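Local coordinates for PHB depolymerase (Penicillium funiculosum, PDB 2D81), which hydrolyses the ester bonds of the biopolyester polyhydroxybutyrate, using an alpha/beta hydrolase fold, at residues C284-G289 with S293-I298; V30-V35 with V301-I306. One frame throughout, in Å; residues are numbered along the deposited sequence.

Contact 1 (C284-G289 with S293-I298); sequences CWDWVG and SNADQI. With RB3 ((1R)-3-{[(1R)-3-methoxy-1-methyl-3-oxopropyl]oxy}-1-methyl-3-oxopropyl (3R)-3-hydroxybutanoate), chain C.
The flat carboxylate of Asp286 lies against the methyl of Ala295, with Asp286 OD2 3.5 Å from Ala295 CB, and Gly289 CA approaches the same methyl at 4.2 Å from Ala295 CB. The indole of Trp287 points away from Ala295, toward the bound ester trimer. Over the centre of one indole face sits Val288 CG1, 3.7 Å above the plane; the ring also stacks with Tyr23. At the edge, Trp287 NE1 donates a fairly straight hydrogen bond of 2.9 Å (157°) to the ester carbonyl RB3 O1B. Cys284 SG, disulfide-bonded to Cys230, lies 3.6 Å from RB3 O1B. Behind this pocket wall, Asp286 folds the loop. With CG anti to the backbone N (chi1 -171°), Asp286 OD1 accepts from Val288 N, nearly end-on, and from Gly289 N at 2.8 Å, an Asx turn widened into an Asx motif. Trp290 N also donates to OD1, and Tyr291 N donates to OD2. Gly289 suits its positive phi, where a side chain would collide with the preceding carbonyl; Ala295 is small enough to lie against the carboxylate. Replacing Asp286 by an alanine removes the carboxylate, which would probably leave these backbone N-H groups without their acceptor and free the loop to shift. Four N-H donors around one buried carboxylate would probably favour its charged form; the same bonds hold the backbone next to Trp287, consistent with a well-ordered placement of NE1 against the ester.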
loop_
_atom_site.group_PDB
_atom_site.type_symbol
_atom_site.label_atom_id
_atom_site.label_comp_id
_atom_site.label_asym_id
_atom_site.label_seq_id
_atom_site.Cartn_x
_atom_site.Cartn_y
_atom_site.Cartn_z
ATOM N N CYS A 284 5.822 7.204 8.773
ATOM C CA CYS A 284 5.279 5.900 8.413
ATOM C C CYS A 284 3.755 5.947 8.394
ATOM O O CYS A 284 3.152 6.790 9.053
ATOM C CB CYS A 284 5.664 4.858 9.447
ATOM S SG CYS A 284 7.404 4.666 9.928
ATOM N N TRP A 285 3.137 5.009 7.679
ATOM C CA TRP A 285 1.698 4.798 7.802
ATOM C C TRP A 285 1.402 4.066 9.102
ATOM O O TRP A 285 2.231 3.303 9.598
ATOM C CB TRP A 285 1.164 3.993 6.614
ATOM C CG TRP A 285 1.322 4.722 5.328
ATOM C CD1 TRP A 285 2.284 4.523 4.379
ATOM C CD2 TRP A 285 0.536 5.829 4.880
ATOM N NE1 TRP A 285 2.147 5.445 3.366
ATOM C CE2 TRP A 285 1.082 6.259 3.651
ATOM C CE3 TRP A 285 -0.575 6.504 5.402
ATOM C CZ2 TRP A 285 0.553 7.335 2.933
ATOM C CZ3 TRP A 285 -1.103 7.575 4.688
ATOM C CH2 TRP A 285 -0.537 7.979 3.467
ATOM N N ASP A 286 0.217 4.305 9.652
ATOM C CA ASP A 286 -0.095 3.851 11.004
ATOM C C ASP A 286 -0.533 2.387 11.061
ATOM O O ASP A 286 -1.685 2.061 10.772
ATOM C CB ASP A 286 -1.181 4.742 11.607
ATOM C CG ASP A 286 -1.408 4.469 13.078
ATOM O OD1 ASP A 286 -0.654 3.659 13.661
ATOM O OD2 ASP A 286 -2.340 5.068 13.650
ATOM N N TRP A 287 0.396 1.511 11.437
ATOM C CA TRP A 287 0.072 0.110 11.695
ATOM C C TRP A 287 0.345 -0.280 13.152
ATOM O O TRP A 287 0.402 -1.468 13.489
ATOM C CB TRP A 287 0.870 -0.807 10.756
ATOM C CG TRP A 287 2.365 -0.725 10.917
ATOM C CD1 TRP A 287 3.185 0.284 10.493
ATOM C CD2 TRP A 287 3.212 -1.689 11.557
ATOM N NE1 TRP A 287 4.491 0.006 10.829
ATOM C CE2 TRP A 287 4.535 -1.198 11.484
ATOM C CE3 TRP A 287 2.980 -2.920 12.186
ATOM C CZ2 TRP A 287 5.623 -1.895 12.016
ATOM C CZ3 TRP A 287 4.064 -3.614 12.718
ATOM C CH2 TRP A 287 5.370 -3.098 12.627
ATOM N N VAL A 288 0.500 0.715 14.021
ATOM C CA VAL A 288 0.840 0.444 15.419
ATOM C C VAL A 288 -0.075 1.151 16.413
ATOM O O VAL A 288 -0.031 0.868 17.614
ATOM C CB VAL A 288 2.300 0.845 15.730
ATOM C CG1 VAL A 288 3.246 0.043 14.857
ATOM C CG2 VAL A 288 2.495 2.342 15.505
ATOM N N GLY A 289 -0.897 2.068 15.911
ATOM C CA GLY A 289 -1.860 2.749 16.758
ATOM C C GLY A 289 -1.472 4.158 17.181
ATOM O O GLY A 289 -1.982 4.663 18.185
ATOM N N SER A 293 -6.973 3.831 18.415
ATOM C CA SER A 293 -7.070 2.404 18.678
ATOM C C SER A 293 -7.652 1.636 17.493
ATOM O O SER A 293 -7.490 0.425 17.402
ATOM C CB SER A 293 -7.930 2.163 19.921
ATOM O OG SER A 293 -9.199 2.775 19.783
ATOM N N ASN A 294 -8.328 2.343 16.591
ATOM C CA ASN A 294 -8.955 1.708 15.430
ATOM C C ASN A 294 -8.164 1.900 14.136
ATOM O O ASN A 294 -8.738 1.884 13.048
ATOM C CB ASN A 294 -10.369 2.253 15.229
ATOM C CG ASN A 294 -10.427 3.759 15.323
ATOM O OD1 ASN A 294 -9.552 4.458 14.808
ATOM N ND2 ASN A 294 -11.462 4.272 15.979
ATOM N N ALA A 295 -6.850 2.070 14.256
ATOM C CA ALA A 295 -5.995 2.332 13.099
ATOM C C ALA A 295 -6.200 1.355 11.940
ATOM O O ALA A 295 -6.094 1.744 10.775
ATOM C CB ALA A 295 -4.525 2.326 13.524
ATOM N N ASP A 296 -6.474 0.090 12.252
ATOM C CA ASP A 296 -6.636 -0.916 11.206
ATOM C C ASP A 296 -8.077 -1.390 11.036
ATOM O O ASP A 296 -8.332 -2.437 10.438
ATOM C CB ASP A 296 -5.703 -2.113 11.461
ATOM C CG ASP A 296 -6.056 -2.897 12.718
ATOM O OD1 ASP A 296 -6.839 -2.411 13.563
ATOM O OD2 ASP A 296 -5.525 -4.018 12.867
ATOM N N GLN A 297 -9.020 -0.598 11.538
ATOM C CA GLN A 297 -10.440 -0.915 11.407
ATOM C C GLN A 297 -11.155 0.200 10.650
ATOM O O GLN A 297 -10.597 1.276 10.440
ATOM C CB GLN A 297 -11.066 -1.088 12.794
ATOM C CG GLN A 297 -10.390 -2.168 13.639
ATOM C CD GLN A 297 -10.843 -2.149 15.089
ATOM O OE1 GLN A 297 -10.834 -1.104 15.736
ATOM N NE2 GLN A 297 -11.231 -3.309 15.608
ATOM N N ILE A 298 -12.386 -0.061 10.230
ATOM C CA ILE A 298 -13.194 0.977 9.605
ATOM C C ILE A 298 -13.201 2.203 10.520
ATOM O O ILE A 298 -13.409 2.084 11.726
ATOM C CB ILE A 298 -14.643 0.473 9.369
ATOM C CG1 ILE A 298 -14.622 -0.683 8.360
ATOM C CG2 ILE A 298 -15.523 1.613 8.853
ATOM C CD1 ILE A 298 -15.930 -1.486 8.279
HETATM O O1M RB3 C . 12.137 -0.003 8.952
HETATM C C1A RB3 C . 11.039 0.366 8.481
HETATM O O1A RB3 C . 10.734 1.536 8.163
HETATM C C2A RB3 C . 9.974 -0.715 8.275
HETATM C C3A RB3 C . 8.686 -0.378 9.028
HETATM C C4A RB3 C . 7.678 -1.506 8.798
HETATM O O3A RB3 C . 8.973 -0.271 10.432
HETATM C C1B RB3 C . 8.261 0.719 11.036
HETATM O O1B RB3 C . 7.203 1.119 10.551
HETATM C C2B RB3 C . 8.812 1.323 12.330
HETATM C C3B RB3 C . 7.773 2.133 13.112
HETATM C C4B RB3 C . 6.619 1.250 13.590
HETATM O O3B RB3 C . 8.406 2.712 14.264
HETATM C C1C RB3 C . 9.013 3.897 13.984
HETATM O O1C RB3 C . 9.547 4.079 12.890
HETATM C C2C RB3 C . 9.036 4.993 15.052
HETATM C C3C RB3 C . 10.472 5.362 15.431
HETATM C C4C RB3 C . 10.481 6.436 16.520
HETATM O O3C RB3 C . 11.164 4.193 15.877
#

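Contact 2 (V30-V35 with V301-I306); sequences VAYSDV and VQMAAI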
loop_
_atom_site.group_PDB
_atom_site.type_symbol
_atom_site.label_atom_id
_atom_site.label_comp_id
_atom_site.label_asym_id
_atom_site.label_seq_id
_atom_site.Cartn_x
_atom_site.Cartn_y
_atom_site.Cartn_z
ATOM N N VAL A 30 -8.168 -5.475 4.000
ATOM C CA VAL A 30 -9.014 -6.237 4.913
ATOM C C VAL A 30 -10.190 -5.409 5.433
ATOM O O VAL A 30 -11.353 -5.781 5.245
ATOM C CB VAL A 30 -8.191 -6.770 6.114
ATOM C CG1 VAL A 30 -9.109 -7.412 7.146
ATOM C CG2 VAL A 30 -7.155 -7.777 5.620
ATOM N N ALA A 31 -9.892 -4.290 6.087
ATOM C CA ALA A 31 -10.931 -3.495 6.740
ATOM C C ALA A 31 -11.908 -2.919 5.723
ATOM O O ALA A 31 -13.111 -2.819 5.989
ATOM C CB ALA A 31 -10.299 -2.370 7.560
ATOM N N TYR A 32 -11.387 -2.545 4.556
ATOM C CA TYR A 32 -12.222 -2.039 3.474
ATOM C C TYR A 32 -12.164 -2.941 2.242
ATOM O O TYR A 32 -12.040 -2.461 1.118
ATOM C CB TYR A 32 -11.796 -0.617 3.083
ATOM C CG TYR A 32 -12.095 0.442 4.124
ATOM C CD1 TYR A 32 -11.209 0.691 5.171
ATOM C CD2 TYR A 32 -13.258 1.208 4.049
ATOM C CE1 TYR A 32 -11.469 1.682 6.115
ATOM C CE2 TYR A 32 -13.531 2.204 4.991
ATOM C CZ TYR A 32 -12.633 2.432 6.017
ATOM O OH TYR A 32 -12.896 3.402 6.950
ATOM N N SER A 33 -12.263 -4.250 2.454
ATOM C CA SER A 33 -12.216 -5.192 1.344
ATOM C C SER A 33 -13.321 -4.915 0.324
ATOM O O SER A 33 -13.200 -5.289 -0.840
ATOM C CB SER A 33 -12.320 -6.632 1.860
ATOM O OG SER A 33 -13.531 -6.854 2.564
ATOM N N ASP A 34 -14.385 -4.246 0.761
ATOM C CA ASP A 34 -15.478 -3.884 -0.135
ATOM C C ASP A 34 -15.095 -2.750 -1.085
ATOM O O ASP A 34 -15.581 -2.684 -2.215
ATOM C CB ASP A 34 -16.718 -3.483 0.677
ATOM C CG ASP A 34 -16.460 -2.293 1.587
ATOM O OD1 ASP A 34 -15.483 -2.334 2.359
ATOM O OD2 ASP A 34 -17.237 -1.313 1.533
ATOM N N VAL A 35 -14.222 -1.863 -0.622
ATOM C CA VAL A 35 -13.759 -0.737 -1.428
ATOM C C VAL A 35 -12.647 -1.194 -2.365
ATOM O O VAL A 35 -12.649 -0.872 -3.556
ATOM C CB VAL A 35 -13.219 0.402 -0.534
ATOM C CG1 VAL A 35 -12.641 1.521 -1.393
ATOM C CG2 VAL A 35 -14.338 0.942 0.345
ATOM N N VAL A 301 -8.285 6.768 11.213
ATOM C CA VAL A 301 -8.273 8.099 10.622
ATOM C C VAL A 301 -7.530 8.140 9.291
ATOM O O VAL A 301 -7.984 8.785 8.348
ATOM C CB VAL A 301 -7.676 9.162 11.586
ATOM C CG1 VAL A 301 -8.589 9.331 12.797
ATOM C CG2 VAL A 301 -6.279 8.761 12.027
ATOM N N GLN A 302 -6.398 7.452 9.196
ATOM C CA GLN A 302 -5.660 7.454 7.935
ATOM C C GLN A 302 -6.350 6.613 6.865
ATOM O O GLN A 302 -6.447 7.033 5.712
ATOM C CB GLN A 302 -4.223 6.960 8.140
ATOM C CG GLN A 302 -3.433 7.766 9.164
ATOM C CD GLN A 302 -1.944 7.508 9.090
ATOM O OE1 GLN A 302 -1.509 6.401 8.769
ATOM N NE2 GLN A 302 -1.151 8.529 9.403
ATOM N N MET A 303 -6.838 5.431 7.227
ATOM C CA MET A 303 -7.565 4.618 6.255
ATOM C C MET A 303 -8.810 5.343 5.752
ATOM O O MET A 303 -9.131 5.285 4.566
ATOM C CB MET A 303 -7.965 3.261 6.846
ATOM C CG MET A 303 -6.797 2.311 7.072
ATOM S SD MET A 303 -7.295 0.574 7.023
ATOM C CE MET A 303 -8.391 0.489 8.433
ATOM N N ALA A 304 -9.506 6.027 6.652
ATOM C CA ALA A 304 -10.710 6.761 6.274
ATOM C C ALA A 304 -10.390 7.876 5.276
ATOM O O ALA A 304 -11.172 8.149 4.359
ATOM C CB ALA A 304 -11.378 7.343 7.518
ATOM N N ALA A 305 -9.239 8.514 5.458
ATOM C CA ALA A 305 -8.801 9.576 4.556
ATOM C C ALA A 305 -8.506 9.014 3.170
ATOM O O ALA A 305 -8.946 9.562 2.159
ATOM C CB ALA A 305 -7.558 10.257 5.116
ATOM N N ILE A 306 -7.759 7.915 3.129
ATOM C CA ILE A 306 -7.443 7.256 1.870
ATOM C C ILE A 306 -8.707 6.769 1.167
ATOM O O ILE A 306 -8.867 6.959 -0.038
ATOM C CB ILE A 306 -6.478 6.072 2.100
ATOM C CG1 ILE A 306 -5.153 6.602 2.668
ATOM C CG2 ILE A 306 -6.224 5.330 0.785
ATOM C CD1 ILE A 306 -4.186 5.512 3.117
#
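Ala31, in the last turn of helix 20-31, aims its methyl at helix 301-314 and meets the end of Met303, with Ala31 CB 3.5 Å from Met303 CE. A small residue suits this spot, since the Met303 side chain lies between the two helices and its end comes close to the Ala31 methyl: its chain leaves with CG anti to the carbonyl carbon and then bends at chi3 (-64°), which brings the terminal methyl beside both Ala31 and Tyr32. Tyr32 is the first residue to leave helical geometry, and its ring reaches across to the other helix, crossing the Met303 side chain obliquely, with Tyr32 CE1 3.9 Å from Met303 CB and 4.0 Å from Met303 CE. The join belongs to an alpha/beta hydrolase core: helix 20-31 follows strand 13-18 across the sharp turn that, as in other alpha/beta hydrolases, is probably the nucleophile elbow, with the pocket residue Ser20 at the start of the helix, while helix 301-314 is the last of the chain. Further out on the ring, Tyr32 OH passes 4.1 Å from Ala304 CA, where the short side chain of Ala304 lets the hydroxyl lie close to the helix backbone, and accepts a hydrogen bond from Gly299 N just ahead of that helix. A tyrosine thus serves two ends, apolar along the ring and polar at the hydroxyl. Beyond it, Val35, branched and apolar, packs farther along helix 301-314 on Val310 and Lys311.

The centres of contacts 1 and 2 lie about 10 Å apart, on the same side of the chain's centre, and their segments run 30-35, 284-289, 293-298 and 301-306 along the sequence, so that contact 1 is nested inside the loop closed by contact 2. They also touch directly: Asp286 N is 2.9 Å from Gln302 OE1, probably a hydrogen bond, and Met303 CE packs closely on Gln297 O. Helix 20-31 underlies both, since Gln27 meets the 284-289 loop and also Met303. The loop that binds the ester trimer is therefore seated on the pairing of the helix after strand 13-18 with the chain's last helix.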